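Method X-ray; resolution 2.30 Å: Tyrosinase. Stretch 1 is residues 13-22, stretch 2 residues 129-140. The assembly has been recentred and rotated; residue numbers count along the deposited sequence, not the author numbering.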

# COMPACT_ATOMS: atom_id res chain seq x y z
N SER A 13 30.06 -38.44 -16.53
CA SER A 13 29.29 -38.06 -17.71
C SER A 13 28.14 -39.05 -17.92
O SER A 13 28.36 -40.26 -17.95
CB SER A 13 30.17 -38.01 -18.92
OG SER A 13 29.39 -38.04 -20.11
N VAL A 14 26.92 -38.52 -18.10
CA VAL A 14 25.73 -39.33 -18.30
C VAL A 14 25.91 -40.18 -19.56
O VAL A 14 25.46 -41.33 -19.62
CB VAL A 14 24.44 -38.47 -18.37
CG1 VAL A 14 24.00 -38.18 -19.79
CG2 VAL A 14 23.30 -39.16 -17.63
N ARG A 15 26.57 -39.63 -20.55
CA ARG A 15 26.78 -40.35 -21.77
C ARG A 15 27.64 -41.58 -21.48
O ARG A 15 27.41 -42.66 -22.06
CB ARG A 15 27.45 -39.47 -22.81
CG ARG A 15 28.03 -40.23 -23.99
CD ARG A 15 26.95 -40.88 -24.82
NE ARG A 15 27.52 -41.40 -26.05
CZ ARG A 15 27.02 -42.42 -26.73
NH1 ARG A 15 27.76 -43.02 -27.64
NH2 ARG A 15 25.80 -42.87 -26.47
N ASP A 16 28.64 -41.42 -20.60
CA ASP A 16 29.51 -42.52 -20.23
C ASP A 16 28.71 -43.61 -19.48
O ASP A 16 29.00 -44.79 -19.66
CB ASP A 16 30.71 -42.00 -19.39
CG ASP A 16 31.66 -43.09 -18.92
OD1 ASP A 16 32.20 -43.78 -19.81
OD2 ASP A 16 31.86 -43.24 -17.69
N LEU A 17 27.74 -43.22 -18.63
CA LEU A 17 26.93 -44.20 -17.88
C LEU A 17 26.05 -45.01 -18.85
O LEU A 17 25.75 -46.17 -18.58
CB LEU A 17 26.09 -43.47 -16.83
CG LEU A 17 26.86 -42.74 -15.72
CD1 LEU A 17 25.96 -42.41 -14.54
CD2 LEU A 17 28.05 -43.55 -15.22
N GLN A 18 25.65 -44.41 -19.97
CA GLN A 18 24.73 -45.04 -20.88
C GLN A 18 25.50 -46.03 -21.76
O GLN A 18 24.93 -46.98 -22.25
CB GLN A 18 24.02 -44.01 -21.76
CG GLN A 18 22.78 -44.55 -22.45
CD GLN A 18 22.03 -43.52 -23.27
OE1 GLN A 18 21.16 -43.86 -24.06
NE2 GLN A 18 22.35 -42.25 -23.11
N LYS A 19 26.77 -45.75 -21.98
CA LYS A 19 27.62 -46.61 -22.78
C LYS A 19 27.98 -47.86 -21.96
O LYS A 19 27.95 -48.97 -22.44
CB LYS A 19 28.88 -45.85 -23.20
CG LYS A 19 28.93 -45.43 -24.67
CD LYS A 19 29.85 -44.24 -24.95
CE LYS A 19 31.18 -44.29 -24.21
NZ LYS A 19 31.75 -42.94 -24.05
N ARG A 20 28.35 -47.65 -20.71
CA ARG A 20 28.56 -48.76 -19.79
C ARG A 20 27.30 -49.65 -19.78
O ARG A 20 27.42 -50.86 -20.00
CB ARG A 20 29.01 -48.21 -18.42
CG ARG A 20 30.44 -47.69 -18.45
CD ARG A 20 30.81 -46.74 -17.34
NE ARG A 20 31.53 -47.37 -16.24
CZ ARG A 20 32.76 -47.04 -15.84
NH1 ARG A 20 33.47 -46.13 -16.49
NH2 ARG A 20 33.28 -47.63 -14.77
N TYR A 21 26.10 -49.08 -19.61
CA TYR A 21 24.84 -49.86 -19.70
C TYR A 21 24.73 -50.60 -21.05
O TYR A 21 24.39 -51.77 -21.06
CB TYR A 21 23.61 -48.97 -19.50
CG TYR A 21 22.27 -49.69 -19.54
CD1 TYR A 21 21.67 -50.05 -20.74
CD2 TYR A 21 21.62 -50.01 -18.36
CE1 TYR A 21 20.44 -50.70 -20.76
CE2 TYR A 21 20.39 -50.65 -18.37
CZ TYR A 21 19.80 -51.01 -19.57
OH TYR A 21 18.59 -51.64 -19.53
N ASP A 22 24.96 -49.91 -22.17
CA ASP A 22 24.84 -50.47 -23.51
C ASP A 22 25.73 -51.75 -23.59
O ASP A 22 25.44 -52.66 -24.37
CB ASP A 22 25.30 -49.45 -24.60
CG ASP A 22 24.19 -48.40 -25.05
OD1 ASP A 22 23.01 -48.43 -24.62
OD2 ASP A 22 24.55 -47.52 -25.88
N ILE A 129 21.05 -34.61 -27.48
CA ILE A 129 20.95 -35.02 -26.08
C ILE A 129 21.05 -36.55 -26.00
O ILE A 129 20.41 -37.25 -26.75
CB ILE A 129 19.65 -34.50 -25.44
CG1 ILE A 129 19.42 -33.01 -25.73
CG2 ILE A 129 19.63 -34.81 -23.95
CD1 ILE A 129 18.16 -32.50 -25.11
N PRO A 130 21.83 -37.05 -25.05
CA PRO A 130 21.86 -38.51 -24.83
C PRO A 130 20.44 -39.08 -24.68
O PRO A 130 19.65 -38.47 -23.96
CB PRO A 130 22.66 -38.67 -23.52
CG PRO A 130 23.64 -37.53 -23.58
CD PRO A 130 22.84 -36.40 -24.21
N SER A 131 20.14 -40.22 -25.31
CA SER A 131 18.74 -40.74 -25.33
C SER A 131 18.27 -41.16 -23.93
O SER A 131 17.07 -41.21 -23.70
CB SER A 131 18.58 -41.86 -26.31
OG SER A 131 19.43 -42.94 -25.94
N ILE A 132 19.16 -41.41 -22.97
CA ILE A 132 18.66 -41.78 -21.62
C ILE A 132 17.84 -40.61 -21.06
O ILE A 132 16.95 -40.86 -20.27
CB ILE A 132 19.78 -42.20 -20.65
CG1 ILE A 132 19.24 -42.63 -19.27
CG2 ILE A 132 20.81 -41.10 -20.48
CD1 ILE A 132 18.24 -43.74 -19.32
N LEU A 133 18.15 -39.37 -21.44
CA LEU A 133 17.41 -38.16 -20.95
C LEU A 133 16.15 -37.90 -21.79
O LEU A 133 15.35 -37.09 -21.37
CB LEU A 133 18.31 -36.92 -21.02
CG LEU A 133 19.62 -36.97 -20.24
CD1 LEU A 133 20.33 -35.61 -20.30
CD2 LEU A 133 19.38 -37.38 -18.80
N THR A 134 16.00 -38.51 -22.95
CA THR A 134 14.80 -38.22 -23.79
C THR A 134 13.87 -39.44 -23.98
O THR A 134 12.69 -39.23 -24.24
CB THR A 134 15.20 -37.70 -25.17
OG1 THR A 134 16.00 -38.68 -25.84
CG2 THR A 134 15.97 -36.40 -25.05
N GLN A 135 14.37 -40.67 -23.84
CA GLN A 135 13.58 -41.86 -24.22
C GLN A 135 12.40 -42.06 -23.25
O GLN A 135 12.45 -41.64 -22.07
CB GLN A 135 14.47 -43.11 -24.27
CG GLN A 135 14.84 -43.61 -22.89
CD GLN A 135 15.99 -44.59 -22.93
OE1 GLN A 135 16.93 -44.41 -23.69
NE2 GLN A 135 15.92 -45.62 -22.10
N GLU A 136 11.39 -42.76 -23.79
CA GLU A 136 10.05 -42.94 -23.17
C GLU A 136 10.11 -43.89 -21.99
O GLU A 136 9.39 -43.69 -21.01
CB GLU A 136 9.03 -43.50 -24.17
CG GLU A 136 8.52 -42.45 -25.15
CD GLU A 136 7.22 -42.79 -25.88
OE1 GLU A 136 6.75 -43.97 -25.79
OE2 GLU A 136 6.69 -41.86 -26.54
N LYS A 137 10.98 -44.89 -22.09
CA LYS A 137 10.93 -46.05 -21.22
C LYS A 137 12.30 -46.37 -20.62
O LYS A 137 13.34 -45.92 -21.11
CB LYS A 137 10.48 -47.28 -22.02
CG LYS A 137 9.08 -47.18 -22.59
CD LYS A 137 8.03 -46.91 -21.54
CE LYS A 137 6.63 -46.88 -22.13
NZ LYS A 137 5.62 -46.61 -21.08
N PHE A 138 12.26 -47.19 -19.58
CA PHE A 138 13.46 -47.78 -19.04
C PHE A 138 13.13 -49.15 -18.44
O PHE A 138 12.06 -49.34 -17.86
CB PHE A 138 14.06 -46.84 -17.99
CG PHE A 138 15.46 -47.20 -17.57
CD1 PHE A 138 16.52 -46.99 -18.44
CD2 PHE A 138 15.70 -47.75 -16.32
CE1 PHE A 138 17.80 -47.37 -18.07
CE2 PHE A 138 16.99 -48.10 -15.94
CZ PHE A 138 18.03 -47.91 -16.82
N GLU A 139 14.08 -50.09 -18.51
CA GLU A 139 13.95 -51.39 -17.83
C GLU A 139 14.62 -51.33 -16.44
O GLU A 139 15.85 -51.30 -16.31
CB GLU A 139 14.54 -52.49 -18.72
CG GLU A 139 14.06 -53.90 -18.39
CD GLU A 139 12.58 -54.21 -18.58
OE1 GLU A 139 11.80 -53.33 -19.01
OE2 GLU A 139 12.20 -55.36 -18.26
N LEU A 140 13.79 -51.35 -15.40
CA LEU A 140 14.27 -51.47 -14.04
C LEU A 140 13.58 -52.64 -13.31
O LEU A 140 12.34 -52.72 -13.30
CB LEU A 140 13.99 -50.15 -13.31
CG LEU A 140 14.59 -50.09 -11.92
CD1 LEU A 140 16.10 -49.88 -12.01
CD2 LEU A 140 13.93 -49.02 -11.07

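Three residues of the helix, Val-14, Gln-18 and Tyr-21, carry most of this contact. Spaced four and three apart, they fall on one side of the helix, and each sends its CA-to-CB bond toward the second stretch. The partner is a segment that leads into the strand 137-140. Val-14 and Gln-18 share Pro-130 and Ile-132, while Tyr-21 meets Phe-138 and Glu-139 further along.

Val-14 makes an apolar contact at the start of the helix. Its nearest approaches are CG1 to CG of Pro-130 at 3.9 Å, CG2 to CG2 of Ile-132 at 4.3 Å and CG2 to CD2 of Leu-133 at 4.5 Å; one small branched side chain thus serves three neighbours.

Gln-18, buried and the most covered residue of its stretch, extends with chi1 and chi2 both t, which carries its amide to Ser-131 and Ile-132. The amide is probably turned over in the model, so its polar pairings stay open.

Tyr-21, also t at chi1, closes the row. Its CE2 comes 3.9 Å from CZ of Phe-138, the rings meeting obliquely with planes at 43° and centroids 5.6 Å apart. Phe-138 starts sideways, but its end comes nearer. One side of the helix thus presents an aliphatic, an amide and an aromatic side chain in turn.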